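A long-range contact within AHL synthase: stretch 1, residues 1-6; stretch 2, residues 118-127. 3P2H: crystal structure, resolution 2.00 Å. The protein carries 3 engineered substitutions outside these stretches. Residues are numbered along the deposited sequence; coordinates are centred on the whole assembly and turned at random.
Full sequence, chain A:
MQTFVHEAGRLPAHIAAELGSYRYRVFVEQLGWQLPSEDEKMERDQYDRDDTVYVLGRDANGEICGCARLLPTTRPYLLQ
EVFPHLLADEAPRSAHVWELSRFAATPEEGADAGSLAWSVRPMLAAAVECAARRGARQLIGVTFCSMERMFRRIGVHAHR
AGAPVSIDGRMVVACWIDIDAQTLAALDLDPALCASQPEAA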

# COMPACT_ATOMS: atom_id res chain seq x y z
N MET A 1 -12.41 11.26 4.47
CA MET A 1 -12.45 9.94 5.16
C MET A 1 -11.64 9.96 6.45
O MET A 1 -10.92 10.91 6.74
N GLN A 2 -11.78 8.89 7.23
CA GLN A 2 -11.06 8.75 8.49
C GLN A 2 -10.24 7.47 8.33
O GLN A 2 -10.73 6.48 7.78
N THR A 3 -8.99 7.49 8.79
CA THR A 3 -8.13 6.32 8.64
C THR A 3 -7.93 5.53 9.93
O THR A 3 -7.89 6.09 11.03
N PHE A 4 -7.82 4.21 9.77
CA PHE A 4 -7.64 3.29 10.89
C PHE A 4 -6.48 2.35 10.59
O PHE A 4 -6.53 1.60 9.62
N VAL A 5 -5.45 2.40 11.43
CA VAL A 5 -4.29 1.54 11.25
C VAL A 5 -4.35 0.36 12.24
O VAL A 5 -4.42 0.55 13.45
N HIS A 6 -4.30 -0.85 11.69
CA HIS A 6 -4.35 -2.07 12.48
C HIS A 6 -2.97 -2.72 12.47
O HIS A 6 -2.52 -3.21 11.43
N TRP A 118 -8.28 13.49 -3.40
CA TRP A 118 -8.04 13.98 -2.05
C TRP A 118 -8.37 12.80 -1.14
O TRP A 118 -8.45 12.93 0.09
N SER A 119 -8.58 11.64 -1.77
CA SER A 119 -8.89 10.40 -1.06
C SER A 119 -7.60 9.64 -0.86
O SER A 119 -7.37 9.05 0.20
N VAL A 120 -6.77 9.65 -1.89
CA VAL A 120 -5.49 8.97 -1.84
C VAL A 120 -4.61 9.56 -0.75
O VAL A 120 -3.98 8.84 0.02
N ARG A 121 -4.60 10.89 -0.66
CA ARG A 121 -3.76 11.56 0.32
C ARG A 121 -3.87 11.07 1.76
O ARG A 121 -2.86 10.70 2.36
N PRO A 122 -5.08 11.04 2.34
CA PRO A 122 -5.21 10.57 3.73
C PRO A 122 -4.75 9.13 3.91
O PRO A 122 -4.13 8.78 4.92
N MET A 123 -5.03 8.28 2.92
CA MET A 123 -4.63 6.89 2.99
C MET A 123 -3.10 6.80 3.00
O MET A 123 -2.52 6.04 3.77
N LEU A 124 -2.46 7.58 2.14
CA LEU A 124 -1.01 7.58 2.07
C LEU A 124 -0.40 8.13 3.36
O LEU A 124 0.56 7.57 3.89
N ALA A 125 -0.97 9.22 3.87
CA ALA A 125 -0.48 9.83 5.10
C ALA A 125 -0.45 8.84 6.25
O ALA A 125 0.52 8.77 7.00
N ALA A 126 -1.53 8.07 6.39
CA ALA A 126 -1.63 7.08 7.46
C ALA A 126 -0.54 6.02 7.30
O ALA A 126 0.14 5.67 8.26
N ALA A 127 -0.39 5.51 6.09
CA ALA A 127 0.62 4.50 5.81
C ALA A 127 2.01 5.02 6.14
O ALA A 127 2.77 4.38 6.87

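Packing of the N-terminal strand of AHL synthase (residues 2-6) and the M1 before it against the helix that runs through residues 120-127. Strand and helix axes run at 28° to each other in the same N-to-C sense, 8.5 Å apart at closest approach, and about 300 Å² of surface is buried, both sides summed. The alternation of the extended chain decides which side chains meet the helix: the CA-to-CB bonds of M1, T3 and V5 point toward it, while those of Q2 and F4 point away and their side chains make no contact. In the second stretch, P122 and A126, one helical turn apart, point toward the strand; S119 and M123 point sideways yet still take part, whereas V120 and A127 point away.

Three apolar side-chain contacts join the stretches. M1, with the largest covered area (80 Å²), adopts chi1 p, chi2 t and chi3 p, a conformation that brings its side chain to S119, P122 and M123. Its CG lies 3.7 Å from CG of P122, whose ring has a C-gamma endo pucker, and its terminal CE reaches 3.8 Å from CG of M123. Further along, V5 (chi1 t) brings CG2 to 4.2 Å from CB of A126. The short alanine side chain sits where the backbones come close, with CA of T3 and CA of A126 6.6 Å apart. M123 is buried and has all three chi angles in m; its SD also contacts CG2 of T3, at 4.3 Å.

Other van der Waals contacts involve backbone oxygens or the threonine hydroxyl. CE of M1 lies 3.5 Å from O of S119 and 4.2 Å from CB of the same serine, whose chi1 is m. T3 (chi1 p) places CG2 3.6 Å from O of P122 and OG1 3.7 Å from CB of A126, so its methyl and hydroxyl both face the helix.

No direct hydrogen bond joins the two stretches; the polar link is a single water. Water 1 donates to O of P122 at 2.9 Å and hydrogen-bonds to OG1 of T3 at 3.2 Å, bridging the strand hydroxyl to a helix carbonyl. That carbonyl also accepts the intrahelical hydrogen bond from N of A126 to O of P122 (3.1 Å), so O of P122 serves both the helix and the bridge. The threonine thus combines a methyl contact with a solvent-mediated polar one, between the methionine packing at one end of the interface and the valine-alanine contact at the other.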

# COMPACT_ATOMS: atom_id res chain seq x y z
CB MET A 1 -11.89 8.86 4.24
CG MET A 1 -10.45 9.11 3.82
SD MET A 1 -9.60 7.59 3.42
CE MET A 1 -10.07 7.38 1.69
CB GLN A 2 -12.07 8.62 9.64
CG GLN A 2 -11.46 8.56 11.02
CD GLN A 2 -12.40 9.09 12.10
OE1 GLN A 2 -13.50 8.56 12.30
NE2 GLN A 2 -11.98 10.15 12.78
CB THR A 3 -6.76 6.73 8.09
OG1 THR A 3 -6.11 7.60 9.02
CG2 THR A 3 -6.93 7.47 6.75
CB PHE A 4 -8.91 2.45 11.10
CG PHE A 4 -10.12 3.27 11.40
CD1 PHE A 4 -10.73 4.04 10.40
CD2 PHE A 4 -10.66 3.29 12.68
CE1 PHE A 4 -11.85 4.81 10.68
CE2 PHE A 4 -11.78 4.07 12.97
CZ PHE A 4 -12.37 4.83 11.97
CB VAL A 5 -2.98 2.32 11.47
CG1 VAL A 5 -1.79 1.42 11.24
CG2 VAL A 5 -2.93 3.51 10.53
CB HIS A 6 -5.38 -3.03 11.88
CG HIS A 6 -6.77 -2.47 11.83
ND1 HIS A 6 -7.69 -2.66 12.85
CD2 HIS A 6 -7.40 -1.71 10.90
CE1 HIS A 6 -8.82 -2.04 12.54
NE2 HIS A 6 -8.66 -1.45 11.37
CB TRP A 118 -8.95 15.18 -1.76
CG TRP A 118 -8.42 16.50 -2.28
CD1 TRP A 118 -8.12 17.60 -1.54
CD2 TRP A 118 -8.13 16.84 -3.65
NE1 TRP A 118 -7.64 18.61 -2.36
CE2 TRP A 118 -7.64 18.17 -3.66
CE3 TRP A 118 -8.22 16.15 -4.87
CZ2 TRP A 118 -7.25 18.82 -4.83
CZ3 TRP A 118 -7.83 16.80 -6.04
CH2 TRP A 118 -7.35 18.12 -6.01
CB SER A 119 -9.84 9.55 -1.90
OG SER A 119 -11.01 10.26 -2.23
CB VAL A 120 -4.76 9.08 -3.19
CG1 VAL A 120 -3.31 8.60 -3.06
CG2 VAL A 120 -5.49 8.27 -4.25
CB ARG A 121 -4.00 13.08 0.28
CG ARG A 121 -2.82 13.86 0.85
CD ARG A 121 -2.99 15.36 0.66
NE ARG A 121 -3.76 15.95 1.75
CZ ARG A 121 -3.23 16.48 2.85
NH1 ARG A 121 -1.91 16.52 3.01
NH2 ARG A 121 -4.02 16.96 3.79
CB PRO A 122 -6.69 10.78 4.04
CG PRO A 122 -7.35 10.67 2.68
CD PRO A 122 -6.39 11.41 1.78
CB MET A 123 -5.19 6.11 1.79
CG MET A 123 -6.67 5.77 1.90
SD MET A 123 -7.07 4.78 3.36
CE MET A 123 -5.93 3.42 3.17
CB LEU A 124 -0.54 8.43 0.88
CG LEU A 124 0.96 8.38 0.56
CD1 LEU A 124 1.42 6.94 0.35
CD2 LEU A 124 1.22 9.20 -0.70
CB ALA A 125 -1.33 11.03 5.47
CB ALA A 126 -3.01 6.42 7.44
CB ALA A 127 0.55 4.09 4.34
O HOH W 1 -4.87 10.12 7.44